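Local coordinates for Ctr9 protein (Myceliophthora thermophila, PDB 6AF0), which probably binds RNA polymerase II complexes, as the helical-repeat (TPR) subunit of the Paf1 transcription-elongation complex, at residues I48-V53 / L70-N75; K62-I67 / L96-E101; S128-S133 / L144-L149. One frame throughout, in Å; residues are numbered along the deposited sequence.

Contact 1: I48-V53 / L70-N75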
loop_
_atom_site.group_PDB
_atom_site.type_symbol
_atom_site.label_atom_id
_atom_site.label_comp_id
_atom_site.label_asym_id
_atom_site.label_seq_id
_atom_site.Cartn_x
_atom_site.Cartn_y
_atom_site.Cartn_z
ATOM N N ILE A 48 -64.663 36.344 10.315
ATOM C CA ILE A 48 -64.858 35.362 9.252
ATOM C C ILE A 48 -64.365 35.896 7.895
ATOM O O ILE A 48 -63.706 35.188 7.145
ATOM C CB ILE A 48 -66.330 34.918 9.152
ATOM C CG1 ILE A 48 -66.558 34.034 7.932
ATOM C CG2 ILE A 48 -67.269 36.113 9.061
ATOM C CD1 ILE A 48 -67.712 33.077 8.100
ATOM N N TYR A 49 -64.653 37.153 7.599
ATOM C CA TYR A 49 -64.312 37.724 6.298
ATOM C C TYR A 49 -62.802 37.792 6.122
ATOM O O TYR A 49 -62.288 37.383 5.095
ATOM C CB TYR A 49 -64.960 39.108 6.107
ATOM C CG TYR A 49 -66.478 39.063 6.132
ATOM C CD1 TYR A 49 -67.186 38.444 5.102
ATOM C CD2 TYR A 49 -67.204 39.618 7.195
ATOM C CE1 TYR A 49 -68.572 38.379 5.121
ATOM C CE2 TYR A 49 -68.591 39.562 7.225
ATOM C CZ TYR A 49 -69.265 38.937 6.182
ATOM O OH TYR A 49 -70.631 38.869 6.164
ATOM N N TRP A 50 -62.106 38.304 7.124
ATOM C CA TRP A 50 -60.649 38.304 7.126
ATOM C C TRP A 50 -60.072 36.918 6.800
ATOM O O TRP A 50 -59.204 36.794 5.942
ATOM C CB TRP A 50 -60.098 38.668 8.503
ATOM C CG TRP A 50 -60.277 40.052 8.960
ATOM C CD1 TRP A 50 -61.288 40.525 9.720
ATOM C CD2 TRP A 50 -59.379 41.132 8.770
ATOM N NE1 TRP A 50 -61.103 41.850 9.993
ATOM C CE2 TRP A 50 -59.931 42.248 9.416
ATOM C CE3 TRP A 50 -58.178 41.276 8.087
ATOM C CZ2 TRP A 50 -59.322 43.482 9.402
ATOM C CZ3 TRP A 50 -57.580 42.494 8.071
ATOM C CH2 TRP A 50 -58.147 43.584 8.724
ATOM N N MET A 51 -60.523 35.895 7.529
ATOM C CA MET A 51 -60.057 34.529 7.328
ATOM C C MET A 51 -60.445 34.005 5.948
ATOM O O MET A 51 -59.601 33.464 5.236
ATOM C CB MET A 51 -60.612 33.608 8.410
ATOM C CG MET A 51 -59.918 33.775 9.751
ATOM S SD MET A 51 -58.604 32.578 10.078
ATOM C CE MET A 51 -59.623 31.161 10.514
ATOM N N THR A 52 -61.702 34.184 5.553
ATOM C CA THR A 52 -62.175 33.643 4.279
ATOM C C THR A 52 -61.373 34.158 3.085
ATOM O O THR A 52 -61.071 33.393 2.170
ATOM C CB THR A 52 -63.660 33.959 4.033
ATOM O OG1 THR A 52 -64.440 33.539 5.158
ATOM C CG2 THR A 52 -64.177 33.219 2.805
ATOM N N VAL A 53 -61.040 35.449 3.100
ATOM C CA VAL A 53 -60.285 36.085 2.022
ATOM C C VAL A 53 -58.826 35.698 2.133
ATOM O O VAL A 53 -58.166 35.483 1.124
ATOM C CB VAL A 53 -60.437 37.632 2.039
ATOM C CG1 VAL A 53 -59.638 38.317 0.931
ATOM C CG2 VAL A 53 -61.900 38.002 1.875
ATOM N N LEU A 70 -54.043 38.722 7.740
ATOM C CA LEU A 70 -54.233 38.209 9.087
ATOM C C LEU A 70 -53.421 38.987 10.116
ATOM O O LEU A 70 -53.779 39.008 11.289
ATOM C CB LEU A 70 -53.894 36.726 9.169
ATOM C CG LEU A 70 -54.724 35.810 8.275
ATOM C CD1 LEU A 70 -54.361 34.372 8.597
ATOM C CD2 LEU A 70 -56.219 36.045 8.417
ATOM N N LEU A 71 -52.338 39.627 9.688
ATOM C CA LEU A 71 -51.543 40.482 10.588
ATOM C C LEU A 71 -52.359 41.683 11.043
ATOM O O LEU A 71 -52.417 42.022 12.226
ATOM C CB LEU A 71 -50.269 40.962 9.883
ATOM C CG LEU A 71 -48.934 40.693 10.575
ATOM C CD1 LEU A 71 -48.759 39.217 10.886
ATOM C CD2 LEU A 71 -47.792 41.168 9.690
ATOM N N ARG A 72 -52.999 42.309 10.070
ATOM C CA ARG A 72 -53.827 43.473 10.310
ATOM C C ARG A 72 -55.097 43.110 11.081
ATOM O O ARG A 72 -55.452 43.790 12.047
ATOM C CB ARG A 72 -54.179 44.116 8.978
ATOM C CG ARG A 72 -54.924 45.433 9.123
ATOM C CD ARG A 72 -54.956 46.233 7.833
ATOM N NE ARG A 72 -53.729 46.159 7.042
ATOM C CZ ARG A 72 -53.452 46.937 5.996
ATOM N NH1 ARG A 72 -54.306 47.869 5.585
ATOM N NH2 ARG A 72 -52.311 46.772 5.345
ATOM N N GLY A 73 -55.771 42.047 10.638
ATOM C CA GLY A 73 -56.920 41.487 11.353
ATOM C C GLY A 73 -56.594 41.191 12.813
ATOM O O GLY A 73 -57.422 41.412 13.695
ATOM N N ALA A 74 -55.379 40.703 13.064
ATOM C CA ALA A 74 -54.894 40.430 14.426
ATOM C C ALA A 74 -54.910 41.688 15.268
ATOM O O ALA A 74 -55.512 41.718 16.328
ATOM C CB ALA A 74 -53.479 39.851 14.399
ATOM N N ASN A 75 -54.237 42.725 14.792
ATOM C CA ASN A 75 -54.141 43.970 15.548
ATOM C C ASN A 75 -55.456 44.723 15.644
ATOM O O ASN A 75 -55.650 45.503 16.570
ATOM C CB ASN A 75 -53.036 44.878 15.000
ATOM C CG ASN A 75 -51.747 44.760 15.793
ATOM O OD1 ASN A 75 -51.187 45.770 16.204
ATOM N ND2 ASN A 75 -51.279 43.521 16.028
#
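The six-membered ring of Trp50 lies flat over the backbone of Gly73. The glycine CA stands 3.3 Å from the centroid of that ring and only 4° off its normal, a CH-pi contact made by the main chain itself. Glycine suits the place because a CB here would point toward the indole, whereas its bare CA allows a large flat group to rest directly on the helix. Trp50 CG is anti to its own carbonyl carbon (chi1 -70°), and the indole reaches across the gap with CZ3 and CH2 leading. Those two outer atoms also meet the aliphatic stem of Arg72, whose CG is 3.7 Å from Trp50 CH2, before the arginine chain leads away. One turn earlier, Leu70 points its CB away, yet its CD2 swings back to pack on the backbone of helix 47-59, 3.9 Å from Trp50 O and 4.3 Å from Met51 CA. The axes of 48-53 and 70-75 run nearly antiparallel, at 167°, and approach to 10.0 Å, as in the helical hairpins stacked in TPR-type solenoids. Around this hairpin, Phe40 of helix 34-42 meets Trp50 edge-to-face, Ser45 O accepts from Trp50 NE1, and helix 82-101 packs on Met51 and Leu70.

Contact 2: K62-I67 / L96-E101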
loop_
_atom_site.group_PDB
_atom_site.type_symbol
_atom_site.label_atom_id
_atom_site.label_comp_id
_atom_site.label_asym_id
_atom_site.label_seq_id
_atom_site.Cartn_x
_atom_site.Cartn_y
_atom_site.Cartn_z
ATOM N N LYS A 62 -51.118 32.770 -3.109
ATOM C CA LYS A 62 -50.669 34.092 -2.655
ATOM C C LYS A 62 -50.638 34.146 -1.117
ATOM O O LYS A 62 -51.511 34.696 -0.473
ATOM C CB LYS A 62 -51.511 35.210 -3.267
ATOM C CG LYS A 62 -51.207 35.504 -4.741
ATOM C CD LYS A 62 -52.376 35.064 -5.618
ATOM C CE LYS A 62 -52.247 35.591 -7.035
ATOM N NZ LYS A 62 -53.196 34.888 -7.955
ATOM N N ILE A 63 -49.589 33.560 -0.559
ATOM C CA ILE A 63 -49.483 33.285 0.877
ATOM C C ILE A 63 -49.162 34.541 1.689
ATOM O O ILE A 63 -49.689 34.729 2.794
ATOM C CB ILE A 63 -48.387 32.222 1.154
ATOM C CG1 ILE A 63 -48.632 30.957 0.347
ATOM C CG2 ILE A 63 -48.311 31.848 2.626
ATOM C CD1 ILE A 63 -50.022 30.379 0.474
ATOM N N ASP A 64 -48.286 35.390 1.155
ATOM C CA ASP A 64 -47.939 36.660 1.818
ATOM C C ASP A 64 -49.139 37.574 2.006
ATOM O O ASP A 64 -49.409 38.017 3.106
ATOM C CB ASP A 64 -46.873 37.387 1.025
ATOM C CG ASP A 64 -45.519 36.745 1.174
ATOM O OD1 ASP A 64 -45.078 36.546 2.328
ATOM O OD2 ASP A 64 -44.895 36.443 0.143
ATOM N N PHE A 65 -49.867 37.825 0.930
ATOM C CA PHE A 65 -51.140 38.510 1.020
ATOM C C PHE A 65 -51.960 38.030 2.218
ATOM O O PHE A 65 -52.416 38.836 3.064
ATOM C CB PHE A 65 -51.926 38.307 -0.276
ATOM C CG PHE A 65 -51.404 39.117 -1.443
ATOM C CD1 PHE A 65 -51.869 38.871 -2.720
ATOM C CD2 PHE A 65 -50.454 40.121 -1.266
ATOM C CE1 PHE A 65 -51.411 39.596 -3.791
ATOM C CE2 PHE A 65 -49.983 40.842 -2.344
ATOM C CZ PHE A 65 -50.468 40.584 -3.606
ATOM N N ALA A 66 -52.135 36.718 2.291
ATOM C CA ALA A 66 -52.876 36.114 3.383
ATOM C C ALA A 66 -52.241 36.412 4.748
ATOM O O ALA A 66 -52.952 36.688 5.714
ATOM C CB ALA A 66 -52.994 34.625 3.158
ATOM N N ILE A 67 -50.913 36.375 4.823
ATOM C CA ILE A 67 -50.218 36.742 6.062
ATOM C C ILE A 67 -50.521 38.190 6.483
ATOM O O ILE A 67 -50.911 38.455 7.632
ATOM C CB ILE A 67 -48.699 36.566 5.936
ATOM C CG1 ILE A 67 -48.361 35.088 5.662
ATOM C CG2 ILE A 67 -47.996 37.059 7.203
ATOM C CD1 ILE A 67 -46.879 34.759 5.519
ATOM N N LEU A 96 -44.905 28.769 8.696
ATOM C CA LEU A 96 -44.306 27.475 8.397
ATOM C C LEU A 96 -44.295 27.261 6.881
ATOM O O LEU A 96 -43.258 26.900 6.325
ATOM C CB LEU A 96 -45.007 26.338 9.139
ATOM C CG LEU A 96 -44.894 26.437 10.655
ATOM C CD1 LEU A 96 -45.633 25.299 11.336
ATOM C CD2 LEU A 96 -43.449 26.446 11.122
ATOM N N TRP A 97 -45.412 27.520 6.206
ATOM C CA TRP A 97 -45.411 27.442 4.748
ATOM C C TRP A 97 -44.248 28.260 4.185
ATOM O O TRP A 97 -43.304 27.697 3.620
ATOM C CB TRP A 97 -46.734 27.912 4.161
ATOM C CG TRP A 97 -46.789 27.904 2.680
ATOM C CD1 TRP A 97 -45.946 28.544 1.806
ATOM C CD2 TRP A 97 -47.776 27.272 1.887
ATOM N NE1 TRP A 97 -46.343 28.317 0.513
ATOM C CE2 TRP A 97 -47.469 27.539 0.534
ATOM C CE3 TRP A 97 -48.888 26.491 2.183
ATOM C CZ2 TRP A 97 -48.240 27.048 -0.524
ATOM C CZ3 TRP A 97 -49.661 26.000 1.127
ATOM C CH2 TRP A 97 -49.331 26.281 -0.210
ATOM N N LYS A 98 -44.296 29.575 4.369
ATOM C CA LYS A 98 -43.257 30.467 3.855
ATOM C C LYS A 98 -41.896 29.934 4.210
ATOM O O LYS A 98 -40.990 30.001 3.407
ATOM C CB LYS A 98 -43.415 31.907 4.381
ATOM C CG LYS A 98 -44.500 32.716 3.667
ATOM C CD LYS A 98 -44.289 32.859 2.154
ATOM C CE LYS A 98 -43.011 33.631 1.825
ATOM N NZ LYS A 98 -42.631 33.580 0.384
ATOM N N SER A 99 -41.768 29.390 5.411
ATOM C CA SER A 99 -40.531 28.726 5.836
ATOM C C SER A 99 -40.096 27.665 4.853
ATOM O O SER A 99 -38.910 27.607 4.488
ATOM C CB SER A 99 -40.702 28.079 7.215
ATOM O OG SER A 99 -39.851 26.958 7.384
ATOM N N ARG A 100 -41.050 26.828 4.437
ATOM C CA ARG A 100 -40.746 25.697 3.567
ATOM C C ARG A 100 -40.152 26.146 2.223
ATOM O O ARG A 100 -39.096 25.668 1.825
ATOM C CB ARG A 100 -41.979 24.812 3.368
ATOM C CG ARG A 100 -42.350 24.015 4.612
ATOM C CD ARG A 100 -43.401 22.934 4.358
ATOM N NE ARG A 100 -44.007 22.565 5.635
ATOM C CZ ARG A 100 -45.135 23.078 6.128
ATOM N NH1 ARG A 100 -45.866 23.973 5.443
ATOM N NH2 ARG A 100 -45.548 22.665 7.321
ATOM N N GLU A 101 -40.807 27.088 1.556
ATOM C CA GLU A 101 -40.318 27.636 0.286
ATOM C C GLU A 101 -39.086 28.581 0.386
ATOM O O GLU A 101 -38.550 29.028 -0.628
ATOM C CB GLU A 101 -41.465 28.364 -0.413
ATOM C CG GLU A 101 -42.528 27.437 -0.993
ATOM C CD GLU A 101 -43.631 28.188 -1.728
ATOM O OE1 GLU A 101 -43.491 29.410 -1.966
ATOM O OE2 GLU A 101 -44.654 27.560 -2.069
#
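Ile63 and Lys98 bring the two backbones closest, with their CA atoms 7.5 Å apart, where the first turn of helix 63-76 meets the C-terminal part of helix 82-101. The short axes approach to 10.9 Å and run antiparallel at a signed crossing angle of -149°.

Ile63 points into the interface and crosses Trp97 at about a right angle. Its CG1 sits over one face of the indole, 3.7 Å from the centroid of the five-membered ring, as a CH-pi contact, while CD1 reaches on to Trp97 CE2 and CZ2. A beta-branched residue serves well here, because its other branch, CG2, can at the same time lie 4.0 Å from Lys98 CG. Trp97 CG is anti to its backbone N (chi1 178°), which carries it toward segment 63-67, where Ile63 meets the ring; the indole NE1 makes a weak hydrogen bond to Glu101 OE2, one turn along the same helix.

Consecutive antiparallel helices joined by a short connection, as here, are the building plan of a TPR-type alpha solenoid, in which each helix packs against the one before and the one after. Accordingly, Ile63 and Ala66 also lean on helix 47-59, and Leu96 packs on helices 118-135 and 140-155.

Lys98 divides its length between two environments. Its CG lies 3.6 Å from Ile67 CD1, an apolar contact for which the methylenes of lysine are well fitted. Bends at chi2 and chi3 then carry the chain across Asp64, which it meets at about a right angle. The ammonium NZ is 3.7 Å from Asp64 OD2, a long salt bridge whose electrostatic pull is probably modest, and Asp64 OD1 faces the neighbouring CE. Next door, Arg100 forms a salt bridge with an acidic side chain of another protein's chain.

Contact 3: S128-S133 / L144-L149; sequences SLNDAS and LARGVL
Leu129 and Ala145 mark the closest backbone approach, CA to CA 7.6 Å, between two antiparallel helices whose short axes stand 11.2 Å apart at a signed crossing angle of -157°.

Leu129 carries most of the contact from its side. Its CG is anti to the backbone N (chi1 167°), and both methyls face the partner helix. CD1 lies 4.1 Å from the CB of Ala145, whose small side chain suits a place facing the leucine's methyl. CD2 goes the other way, to Leu149, meeting that residue's CD2 at 3.6 Å as the two branched chains cross at an oblique angle. A forked leucine can thus serve two neighbours one helical turn apart, Ala145 and Leu149, which present the same face of helix 140-155.

Arg146 closes the exposed margin of this apolar patch. Its CG is 4.0 Å from Leu129 CD1, and the chain, bent at chi2 and chi3, crosses Leu129 at about a right angle, so that both the stem and the near side of the guanidinium, with NE 3.9 Å from Leu129 CD2, lie against the leucine. The guanidinium continues outward toward the side chain of Asn130 without a hydrogen bond to it. Long polar residues fit such a margin because their stems are apolar and their ends can meet water. No hydrogen bond spans the two segments; side-chain packing alone joins them here.

Leu142, near the start of helix 140-155, extends the patch over Leu129 and Ala132. Helix 82-101 lies against Ser128, Ala132 and Val148, and Phe181 of helix 168-188 covers Leu144 and Val148. Two successive antiparallel helices joined by a short turn, sharing small and branched apolar residues and flanked by the preceding and following helices, form the helical hairpin from which TPR-like superhelices are stacked.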
loop_
_atom_site.group_PDB
_atom_site.type_symbol
_atom_site.label_atom_id
_atom_site.label_comp_id
_atom_site.label_asym_id
_atom_site.label_seq_id
_atom_site.Cartn_x
_atom_site.Cartn_y
_atom_site.Cartn_z
ATOM N N SER A 128 -45.463 34.112 16.810
ATOM C CA SER A 128 -46.914 33.961 16.584
ATOM C C SER A 128 -47.491 32.794 17.372
ATOM O O SER A 128 -48.494 32.889 18.066
ATOM C CB SER A 128 -47.216 33.733 15.108
ATOM O OG SER A 128 -46.652 34.758 14.326
ATOM N N LEU A 129 -46.837 31.669 17.244
ATOM C CA LEU A 129 -47.152 30.513 18.061
ATOM C C LEU A 129 -47.193 30.812 19.552
ATOM O O LEU A 129 -48.098 30.369 20.253
ATOM C CB LEU A 129 -46.094 29.465 17.813
ATOM C CG LEU A 129 -45.942 28.238 18.703
ATOM C CD1 LEU A 129 -47.137 27.311 18.581
ATOM C CD2 LEU A 129 -44.672 27.581 18.200
ATOM N N ASN A 130 -46.196 31.535 20.039
ATOM C CA ASN A 130 -46.186 31.956 21.436
ATOM C C ASN A 130 -47.364 32.867 21.770
ATOM O O ASN A 130 -48.009 32.681 22.798
ATOM C CB ASN A 130 -44.849 32.584 21.798
ATOM C CG ASN A 130 -43.781 31.528 22.029
ATOM O OD1 ASN A 130 -42.884 31.339 21.217
ATOM N ND2 ASN A 130 -43.900 30.807 23.129
ATOM N N ASP A 131 -47.683 33.797 20.873
ATOM C CA ASP A 131 -48.857 34.667 21.051
ATOM C C ASP A 131 -50.131 33.846 21.193
ATOM O O ASP A 131 -50.925 34.070 22.090
ATOM C CB ASP A 131 -49.041 35.650 19.880
ATOM C CG ASP A 131 -47.779 36.492 19.578
ATOM O OD1 ASP A 131 -46.884 36.653 20.446
ATOM O OD2 ASP A 131 -47.689 36.999 18.437
ATOM N N ALA A 132 -50.323 32.907 20.279
ATOM C CA ALA A 132 -51.498 32.043 20.301
ATOM C C ALA A 132 -51.542 31.148 21.528
ATOM O O ALA A 132 -52.604 30.919 22.053
ATOM C CB ALA A 132 -51.558 31.198 19.041
ATOM N N SER A 133 -50.403 30.633 21.979
ATOM C CA SER A 133 -50.374 29.728 23.160
ATOM C C SER A 133 -50.607 30.471 24.486
ATOM O O SER A 133 -51.149 29.902 25.439
ATOM C CB SER A 133 -49.069 28.913 23.225
ATOM O OG SER A 133 -47.938 29.724 22.992
ATOM N N LEU A 144 -49.789 20.499 17.264
ATOM C CA LEU A 144 -49.251 20.187 15.952
ATOM C C LEU A 144 -48.144 21.144 15.551
ATOM O O LEU A 144 -47.019 20.697 15.256
ATOM C CB LEU A 144 -50.339 20.202 14.875
ATOM C CG LEU A 144 -50.819 18.843 14.377
ATOM C CD1 LEU A 144 -51.689 19.009 13.146
ATOM C CD2 LEU A 144 -49.677 17.897 14.053
ATOM N N ALA A 145 -48.482 22.440 15.540
ATOM C CA ALA A 145 -47.566 23.530 15.168
ATOM C C ALA A 145 -46.221 23.422 15.874
ATOM O O ALA A 145 -45.187 23.625 15.259
ATOM C CB ALA A 145 -48.202 24.883 15.472
ATOM N N ARG A 146 -46.243 23.104 17.164
ATOM C CA ARG A 146 -45.015 22.923 17.929
ATOM C C ARG A 146 -44.184 21.798 17.386
ATOM O O ARG A 146 -42.990 21.940 17.165
ATOM C CB ARG A 146 -45.327 22.629 19.391
ATOM C CG ARG A 146 -45.865 23.827 20.139
ATOM C CD ARG A 146 -44.906 24.988 20.028
ATOM N NE ARG A 146 -43.690 24.782 20.801
ATOM C CZ ARG A 146 -43.318 25.543 21.826
ATOM N NH1 ARG A 146 -44.067 26.581 22.211
ATOM N NH2 ARG A 146 -42.185 25.267 22.466
ATOM N N GLY A 147 -44.823 20.661 17.190
ATOM C CA GLY A 147 -44.138 19.529 16.609
ATOM C C GLY A 147 -43.453 19.951 15.326
ATOM O O GLY A 147 -42.219 19.849 15.193
ATOM N N VAL A 148 -44.257 20.463 14.401
ATOM C CA VAL A 148 -43.769 20.727 13.062
ATOM C C VAL A 148 -42.596 21.691 13.134
ATOM O O VAL A 148 -41.552 21.465 12.526
ATOM C CB VAL A 148 -44.871 21.278 12.166
ATOM C CG1 VAL A 148 -44.313 21.661 10.816
ATOM C CG2 VAL A 148 -45.945 20.234 11.992
ATOM N N LEU A 149 -42.777 22.749 13.905
ATOM C CA LEU A 149 -41.768 23.775 14.035
ATOM C C LEU A 149 -40.495 23.133 14.497
ATOM O O LEU A 149 -39.435 23.331 13.929
ATOM C CB LEU A 149 -42.204 24.823 15.062
ATOM C CG LEU A 149 -41.279 26.023 15.292
ATOM C CD1 LEU A 149 -41.507 27.078 14.232
ATOM C CD2 LEU A 149 -41.537 26.605 16.668
#

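How the contacts relate
All three contacts belong to the N-terminal end of the elongated helical chain, well away from its centre and on the same side of it. Contacts 1 and 2 share helix 63-76: contact 1 joins it to the helix before, contact 2 to the helix after, their centres 15 Å apart and their segments alternating along the chain. Contact 3 follows in series on helices 118-135 and 140-155. It touches contact 2 through Leu96 CD2 and Leu149 CD1, 3.7 Å apart, but contact 1, with its centre 18 Å away, stays about 6 Å off at the nearest atoms. Each helix thus packs on its sequence neighbours, building a continuous solenoid wall that also meets another protein's chain.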